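Local atomic coordinates of Lmo0135 protein (Listeria monocytogenes EGD-e, PDB entry 5ISU), a protein that probably binds peptides outside the cell and delivers them to an ABC transporter for import. Residues Lys427-Asp430 with Ala431-Glu434; Pro268-Ser272 with Lys273-Gln277; Leu66-Ser69 with Asp70-Thr74. All coordinates share one frame; numbering follows the deposited sequence.

Contact 1: residues Lys427-Asp430 with Ala431-Glu434; sequences KDLD and ALWE
Leu429 and Trp433 lie side by side on one face of an alpha helix, four residues apart and pointing the same way. They belong to the opening turns of helix 427-438. The leucine CG sits 3.9 Å from the indole NE1 and 4.0 Å from CD1, so the branch point meets the pyrrole part of the ring. Leu429 CD2 also lies close to NE1. This NE1 is buried and has no polar partner in the model; on this side it is packed against hydrocarbon. Trp433 CG is anti to its own carbonyl carbon (chi1 -78°), which folds the indole back toward the preceding turn. The ring lies close to the backbone there, with Trp433 CD1 3.4 Å from Leu429 O. Asp430 CA lies at the ring edge, in its plane. The carboxylate of Asp430 is turned 61° from the indole, with only a loose approach of OD1 to the ring. Its OD2 accepts from Ser415 N, which ties the helix to a neighbouring loop. Leu432 touches Leu429 more lightly, CD1 to CD1, on the flank of the same apolar face. Ile452 of helix 442-458 packs against Leu429, Leu432 and Trp433, so the apolar row is an interface between two helices. Tyr413 and Lys410 touch the indole as well. The backbone follows the usual alpha-helical pattern: Ala431 N donates to Lys427 O, Trp433 N to Leu429 O and, weakly, Leu432 N to Asp428 O. At the helix start, Asn426 OD1 accepts from Leu429 N. Further on, Glu434 N donates to Asp430 O at 3.1 Å with a nearly straight N-H...O angle of 170°, while the glutamate CG passes 3.7 Å from that oxygen.

Contact 2: residues Pro268-Ser272 with Lys273-Gln277; sequences PALKS and KELRQ
Arg276 bends back over the start of its own helix to reach carbonyls of the preceding loop. Ser272 is the N-cap of helix 273-281, and the arginine closes the turn just before it. The Arg276 chain leaves CB with that atom 3.9 Å from Ser272 O. CG lies between two carbonyl oxygens, Ser272 O and Leu270 O, both within van der Waals range. CD stays close to Leu270 O. A bend at chi3 (-60°) then turns the guanidinium so that its edge faces the loop. NE points elsewhere and donates weakly to Ala460 O. At the tip, NH1 gives a 2.8 Å hydrogen bond to a lone pair of Leu270 O. Leu270 O lies only 4° out of the guanidinium plane. The same NH1 makes a weak second bond to Lys271 O. NH2 donates to Asp459 O, so one guanidinium ties together the loop before helix 273-281 and the chain just after helix 442-458. Ser272 O lies over one guanidinium face. It also accepts from Arg276 N, the first regular helical bond of the turn. The cap itself is made by the serine hydroxyl. Ser272 OG is anti to the backbone N (chi1 170°); this torsion places it beside the backbone N-H of Leu275, from which it accepts at 3.1 Å. Glu274 CB packs 3.6 Å from that OG. Leu275 packs against the loop with its CD2, which meets Ala269 CB and Leu270 CD2. Phe336 touches both Ala269 and Leu275. The same methyl CD2 comes within 3.3 Å of Ala269 O.

Contact 3: residues Leu66-Ser69 with Asp70-Thr74; sequences LDIS and DDNLT
Ser69 and Asp71 meet through a short side-chain hydrogen bond, with Ser69 OG donating to Asp71 OD1 at 2.6 Å. The hydroxyl has a second role: OG accepts from Thr74 N at 3.2 Å. The serine side chain therefore spans the loop and links a carboxylate to the backbone where the next strand begins. Its torsion makes this possible, because OG sits between its own backbone N and carbonyl carbon (chi1 69°), facing the inside of the turn. Asp71 OD1 is gripped twice. Besides the serine hydroxyl it accepts from Leu73 N at 3.2 Å, which makes an Asx turn. The two donors approach from opposite faces of the carboxylate plane, and together they would restrain its rotation. Thr74 CB packs 3.6 Å from Ser69 OG.

The backbone bonds form the next layer. Asn72 N donates to Ser69 O, which closes a type I turn over Asp70 and Asp71; the donor stands well above the carbonyl plane. Asn72 itself has a positive phi of 65°, and this redirects the chain after the turn. Its ND2 lies 4.0 Å from Ile68 CG2, at the side of the loop, and its side chain also touches Val140 and Ala440. Ser69 N donates to Thr74 O at 2.9 Å, and the same oxygen receives a CA-H...O contact from Ile68. Further out, Asp67 and Thr76 continue the backbone pairing, while the backbone of Leu73 is hydrogen-bonded to that of Leu137, just past strand 132-136. Strands 63-68 and 74-79 thus run antiparallel, joined by the five residues 69-73. This is a beta hairpin at the edge of a five-stranded antiparallel sheet, its connection built from a type I turn and an Asx turn.

How the contacts relate
From the N terminus, contact 3 comes first and closes the hairpin between strands 63-68 and 74-79. Contact 2 follows, closing the end of the loop that leads into helix 273-281. Contact 1 comes last and lies within one helix, 427-438. All three are in series, so none nests in or crosses another. Helix 442-458 links contacts 1 and 2: it packs on contact 1, and the chain just past its end meets contact 2. Contacts 1 and 2 are about 10 Å apart at their nearest atoms. Contacts 2 and 3 are about 34 Å apart at their nearest atoms, but the hairpin of contact 3 touches the chain just beyond the helix of contact 1.

Contact 1: residues Lys427-Asp430 with Ala431-Glu434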
loop_
_atom_site.group_PDB
_atom_site.type_symbol
_atom_site.label_atom_id
_atom_site.label_comp_id
_atom_site.label_asym_id
_atom_site.label_seq_id
_atom_site.Cartn_x
_atom_site.Cartn_y
_atom_site.Cartn_z
ATOM N N LYS A 427 -22.736 11.743 8.735
ATOM C CA LYS A 427 -23.219 12.252 7.436
ATOM C C LYS A 427 -22.530 13.527 6.944
ATOM O O LYS A 427 -22.236 13.649 5.763
ATOM C CB LYS A 427 -24.739 12.497 7.442
ATOM C CG LYS A 427 -25.613 11.294 7.139
ATOM C CD LYS A 427 -27.063 11.763 6.959
ATOM C CE LYS A 427 -28.006 10.694 6.413
ATOM N NZ LYS A 427 -28.165 9.537 7.337
ATOM N N ASP A 428 -22.321 14.488 7.831
ATOM C CA ASP A 428 -21.651 15.738 7.448
ATOM C C ASP A 428 -20.249 15.466 6.931
ATOM O O ASP A 428 -19.857 16.020 5.915
ATOM C CB ASP A 428 -21.578 16.723 8.615
ATOM C CG ASP A 428 -22.925 17.370 8.933
ATOM O OD1 ASP A 428 -23.928 17.074 8.250
ATOM O OD2 ASP A 428 -22.975 18.203 9.865
ATOM N N LEU A 429 -19.508 14.601 7.617
ATOM C CA LEU A 429 -18.147 14.282 7.185
ATOM C C LEU A 429 -18.177 13.578 5.840
ATOM O O LEU A 429 -17.320 13.814 5.001
ATOM C CB LEU A 429 -17.429 13.398 8.198
ATOM C CG LEU A 429 -15.984 13.039 7.832
ATOM C CD1 LEU A 429 -15.129 14.298 7.755
ATOM C CD2 LEU A 429 -15.411 12.062 8.837
ATOM N N ASP A 430 -19.162 12.700 5.658
ATOM C CA ASP A 430 -19.323 11.981 4.395
ATOM C C ASP A 430 -19.589 12.944 3.223
ATOM O O ASP A 430 -19.141 12.680 2.107
ATOM C CB ASP A 430 -20.405 10.885 4.507
ATOM C CG ASP A 430 -19.972 9.695 5.419
ATOM O OD1 ASP A 430 -18.895 9.757 6.071
ATOM O OD2 ASP A 430 -20.720 8.692 5.484
ATOM N N ALA A 431 -20.266 14.064 3.492
ATOM C CA ALA A 431 -20.532 15.087 2.457
ATOM C C ALA A 431 -19.223 15.758 2.032
ATOM O O ALA A 431 -19.053 16.090 0.856
ATOM C CB ALA A 431 -21.544 16.132 2.944
ATOM N N LEU A 432 -18.314 15.953 2.995
ATOM C CA LEU A 432 -16.982 16.502 2.707
ATOM C C LEU A 432 -16.171 15.532 1.826
ATOM O O LEU A 432 -15.533 15.959 0.861
ATOM C CB LEU A 432 -16.201 16.819 3.995
ATOM C CG LEU A 432 -16.550 18.122 4.726
ATOM C CD1 LEU A 432 -15.928 18.151 6.115
ATOM C CD2 LEU A 432 -16.119 19.343 3.909
ATOM N N TRP A 433 -16.191 14.240 2.170
ATOM C CA TRP A 433 -15.494 13.235 1.367
ATOM C C TRP A 433 -15.943 13.347 -0.076
ATOM O O TRP A 433 -15.109 13.486 -0.964
ATOM C CB TRP A 433 -15.737 11.803 1.854
ATOM C CG TRP A 433 -14.947 11.352 3.088
ATOM C CD1 TRP A 433 -15.442 11.118 4.347
ATOM C CD2 TRP A 433 -13.547 11.036 3.152
ATOM N NE1 TRP A 433 -14.442 10.679 5.171
ATOM C CE2 TRP A 433 -13.271 10.621 4.468
ATOM C CE3 TRP A 433 -12.504 11.046 2.219
ATOM C CZ2 TRP A 433 -11.976 10.243 4.887
ATOM C CZ3 TRP A 433 -11.232 10.674 2.635
ATOM C CH2 TRP A 433 -10.983 10.273 3.955
ATOM N N GLU A 434 -17.261 13.324 -0.303
ATOM C CA GLU A 434 -17.802 13.420 -1.672
ATOM C C GLU A 434 -17.499 14.751 -2.354
ATOM O O GLU A 434 -17.210 14.784 -3.542
ATOM C CB GLU A 434 -19.291 13.091 -1.719
ATOM C CG GLU A 434 -19.547 11.608 -1.452
ATOM C CD GLU A 434 -20.925 11.139 -1.907
ATOM O OE1 GLU A 434 -21.849 11.982 -2.037
ATOM O OE2 GLU A 434 -21.084 9.917 -2.142
#

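Contact 2: residues Pro268-Ser272 with Lys273-Gln277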
loop_
_atom_site.group_PDB
_atom_site.type_symbol
_atom_site.label_atom_id
_atom_site.label_comp_id
_atom_site.label_asym_id
_atom_site.label_seq_id
_atom_site.Cartn_x
_atom_site.Cartn_y
_atom_site.Cartn_z
ATOM N N PRO A 268 -21.520 0.117 22.794
ATOM C CA PRO A 268 -22.079 1.382 23.300
ATOM C C PRO A 268 -21.083 2.323 24.008
ATOM O O PRO A 268 -21.080 3.514 23.726
ATOM C CB PRO A 268 -23.172 0.920 24.265
ATOM C CG PRO A 268 -23.581 -0.421 23.768
ATOM C CD PRO A 268 -22.367 -1.042 23.136
ATOM N N ALA A 269 -20.238 1.791 24.887
ATOM C CA ALA A 269 -19.296 2.632 25.644
ATOM C C ALA A 269 -18.363 3.506 24.781
ATOM O O ALA A 269 -18.112 4.659 25.123
ATOM C CB ALA A 269 -18.478 1.780 26.607
ATOM N N LEU A 270 -17.879 2.966 23.662
ATOM C CA LEU A 270 -16.980 3.701 22.757
ATOM C C LEU A 270 -17.648 4.779 21.874
ATOM O O LEU A 270 -16.962 5.433 21.068
ATOM C CB LEU A 270 -16.202 2.718 21.892
ATOM C CG LEU A 270 -15.285 1.835 22.734
ATOM C CD1 LEU A 270 -14.835 0.649 21.908
ATOM C CD2 LEU A 270 -14.102 2.630 23.291
ATOM N N LYS A 271 -18.961 4.953 22.026
ATOM C CA LYS A 271 -19.721 6.000 21.330
ATOM C C LYS A 271 -19.327 7.345 21.905
ATOM O O LYS A 271 -19.488 8.375 21.262
ATOM C CB LYS A 271 -21.229 5.852 21.598
ATOM C CG LYS A 271 -21.927 4.625 21.036
ATOM C CD LYS A 271 -22.242 4.751 19.555
ATOM C CE LYS A 271 -23.318 3.744 19.154
ATOM N NZ LYS A 271 -23.637 3.809 17.709
ATOM N N SER A 272 -18.883 7.320 23.159
ATOM C CA SER A 272 -18.455 8.520 23.869
ATOM C C SER A 272 -17.124 9.073 23.347
ATOM O O SER A 272 -16.085 8.400 23.411
ATOM C CB SER A 272 -18.314 8.209 25.366
ATOM O OG SER A 272 -17.694 9.270 26.071
ATOM N N LYS A 273 -17.178 10.298 22.835
ATOM C CA LYS A 273 -16.006 11.016 22.358
ATOM C C LYS A 273 -15.015 11.098 23.521
ATOM O O LYS A 273 -13.831 10.819 23.358
ATOM C CB LYS A 273 -16.423 12.413 21.908
ATOM C CG LYS A 273 -15.342 13.281 21.296
ATOM C CD LYS A 273 -15.968 14.580 20.813
ATOM C CE LYS A 273 -15.003 15.447 20.020
ATOM N NZ LYS A 273 -15.654 16.686 19.487
ATOM N N GLU A 274 -15.532 11.413 24.708
ATOM C CA GLU A 274 -14.717 11.525 25.920
ATOM C C GLU A 274 -13.912 10.248 26.224
ATOM O O GLU A 274 -12.704 10.325 26.523
ATOM C CB GLU A 274 -15.577 11.922 27.133
ATOM C CG GLU A 274 -16.069 13.377 27.158
ATOM C CD GLU A 274 -17.129 13.743 26.108
ATOM O OE1 GLU A 274 -17.476 12.906 25.240
ATOM O OE2 GLU A 274 -17.626 14.894 26.159
ATOM N N LEU A 275 -14.553 9.084 26.113
ATOM C CA LEU A 275 -13.848 7.829 26.362
ATOM C C LEU A 275 -12.748 7.612 25.335
ATOM O O LEU A 275 -11.631 7.237 25.697
ATOM C CB LEU A 275 -14.795 6.638 26.350
ATOM C CG LEU A 275 -14.163 5.286 26.714
ATOM C CD1 LEU A 275 -13.421 5.347 28.050
ATOM C CD2 LEU A 275 -15.226 4.201 26.738
ATOM N N ARG A 276 -13.062 7.858 24.059
ATOM C CA ARG A 276 -12.085 7.701 22.976
ATOM C C ARG A 276 -10.882 8.623 23.177
ATOM O O ARG A 276 -9.740 8.227 22.909
ATOM C CB ARG A 276 -12.717 7.944 21.593
ATOM C CG ARG A 276 -13.796 6.932 21.228
ATOM C CD ARG A 276 -14.091 6.884 19.742
ATOM N NE ARG A 276 -14.548 8.163 19.200
ATOM C CZ ARG A 276 -15.820 8.583 19.160
ATOM N NH1 ARG A 276 -16.811 7.845 19.658
ATOM N NH2 ARG A 276 -16.103 9.765 18.619
ATOM N N GLN A 277 -11.145 9.840 23.650
ATOM C CA GLN A 277 -10.085 10.810 23.913
ATOM C C GLN A 277 -9.268 10.396 25.127
ATOM O O GLN A 277 -8.041 10.571 25.149
ATOM C CB GLN A 277 -10.655 12.203 24.107
ATOM C CG GLN A 277 -11.226 12.825 22.844
ATOM C CD GLN A 277 -11.890 14.169 23.102
ATOM O OE1 GLN A 277 -12.245 14.484 24.231
ATOM N NE2 GLN A 277 -12.071 14.961 22.049
#

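Contact 3: residues Leu66-Ser69 with Asp70-Thr74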
loop_
_atom_site.group_PDB
_atom_site.type_symbol
_atom_site.label_atom_id
_atom_site.label_comp_id
_atom_site.label_asym_id
_atom_site.label_seq_id
_atom_site.Cartn_x
_atom_site.Cartn_y
_atom_site.Cartn_z
ATOM N N LEU A 66 1.594 13.692 -19.609
ATOM C CA LEU A 66 0.173 13.728 -19.302
ATOM C C LEU A 66 -0.224 15.183 -19.409
ATOM O O LEU A 66 0.498 16.059 -18.939
ATOM C CB LEU A 66 -0.108 13.264 -17.873
ATOM C CG LEU A 66 -1.556 13.454 -17.363
ATOM C CD1 LEU A 66 -2.525 12.560 -18.121
ATOM C CD2 LEU A 66 -1.681 13.175 -15.874
ATOM N N ASP A 67 -1.366 15.445 -20.021
ATOM C CA ASP A 67 -1.848 16.806 -20.166
ATOM C C ASP A 67 -3.337 16.806 -19.813
ATOM O O ASP A 67 -4.107 15.987 -20.303
ATOM C CB ASP A 67 -1.587 17.301 -21.592
ATOM C CG ASP A 67 -1.776 18.802 -21.748
ATOM O OD1 ASP A 67 -2.297 19.473 -20.825
ATOM O OD2 ASP A 67 -1.397 19.322 -22.820
ATOM N N ILE A 68 -3.720 17.718 -18.935
ATOM C CA ILE A 68 -5.088 17.824 -18.463
ATOM C C ILE A 68 -5.683 19.107 -19.023
ATOM O O ILE A 68 -5.073 20.169 -18.909
ATOM C CB ILE A 68 -5.104 17.847 -16.917
ATOM C CG1 ILE A 68 -4.343 16.621 -16.366
ATOM C CG2 ILE A 68 -6.533 17.909 -16.376
ATOM C CD1 ILE A 68 -4.183 16.600 -14.852
ATOM N N SER A 69 -6.869 19.012 -19.624
ATOM C CA SER A 69 -7.524 20.177 -20.203
ATOM C C SER A 69 -7.939 21.199 -19.129
ATOM O O SER A 69 -8.047 20.872 -17.955
ATOM C CB SER A 69 -8.758 19.761 -21.034
ATOM O OG SER A 69 -9.806 19.262 -20.213
ATOM N N ASP A 70 -8.217 22.417 -19.565
ATOM C CA ASP A 70 -8.625 23.497 -18.654
ATOM C C ASP A 70 -9.910 23.184 -17.873
ATOM O O ASP A 70 -10.004 23.516 -16.699
ATOM C CB ASP A 70 -8.782 24.805 -19.433
ATOM C CG ASP A 70 -7.504 25.200 -20.197
ATOM O OD1 ASP A 70 -6.412 24.626 -19.922
ATOM O OD2 ASP A 70 -7.602 26.093 -21.077
ATOM N N ASP A 71 -10.875 22.532 -18.521
ATOM C CA ASP A 71 -12.141 22.145 -17.857
ATOM C C ASP A 71 -12.033 20.859 -16.985
ATOM O O ASP A 71 -13.029 20.417 -16.419
ATOM C CB ASP A 71 -13.300 22.036 -18.869
ATOM C CG ASP A 71 -13.046 20.998 -19.978
ATOM O OD1 ASP A 71 -12.232 20.065 -19.791
ATOM O OD2 ASP A 71 -13.688 21.118 -21.046
ATOM N N ASN A 72 -10.838 20.255 -16.920
ATOM C CA ASN A 72 -10.577 19.068 -16.080
ATOM C C ASN A 72 -11.322 17.784 -16.453
ATOM O O ASN A 72 -11.395 16.855 -15.638
ATOM C CB ASN A 72 -10.844 19.399 -14.602
ATOM C CG ASN A 72 -10.022 20.573 -14.113
ATOM O OD1 ASN A 72 -10.566 21.591 -13.693
ATOM N ND2 ASN A 72 -8.705 20.450 -14.204
ATOM N N LEU A 73 -11.847 17.718 -17.678
ATOM C CA LEU A 73 -12.575 16.537 -18.155
ATOM C C LEU A 73 -11.788 15.698 -19.149
ATOM O O LEU A 73 -12.154 14.557 -19.372
ATOM C CB LEU A 73 -13.904 16.942 -18.814
ATOM C CG LEU A 73 -14.936 17.640 -17.940
ATOM C CD1 LEU A 73 -16.157 17.959 -18.793
ATOM C CD2 LEU A 73 -15.303 16.788 -16.734
ATOM N N THR A 74 -10.730 16.250 -19.748
ATOM C CA THR A 74 -9.946 15.519 -20.743
ATOM C C THR A 74 -8.456 15.370 -20.376
ATOM O O THR A 74 -7.734 16.357 -20.242
ATOM C CB THR A 74 -10.087 16.183 -22.126
ATOM O OG1 THR A 74 -11.479 16.283 -22.468
ATOM C CG2 THR A 74 -9.376 15.368 -23.202
#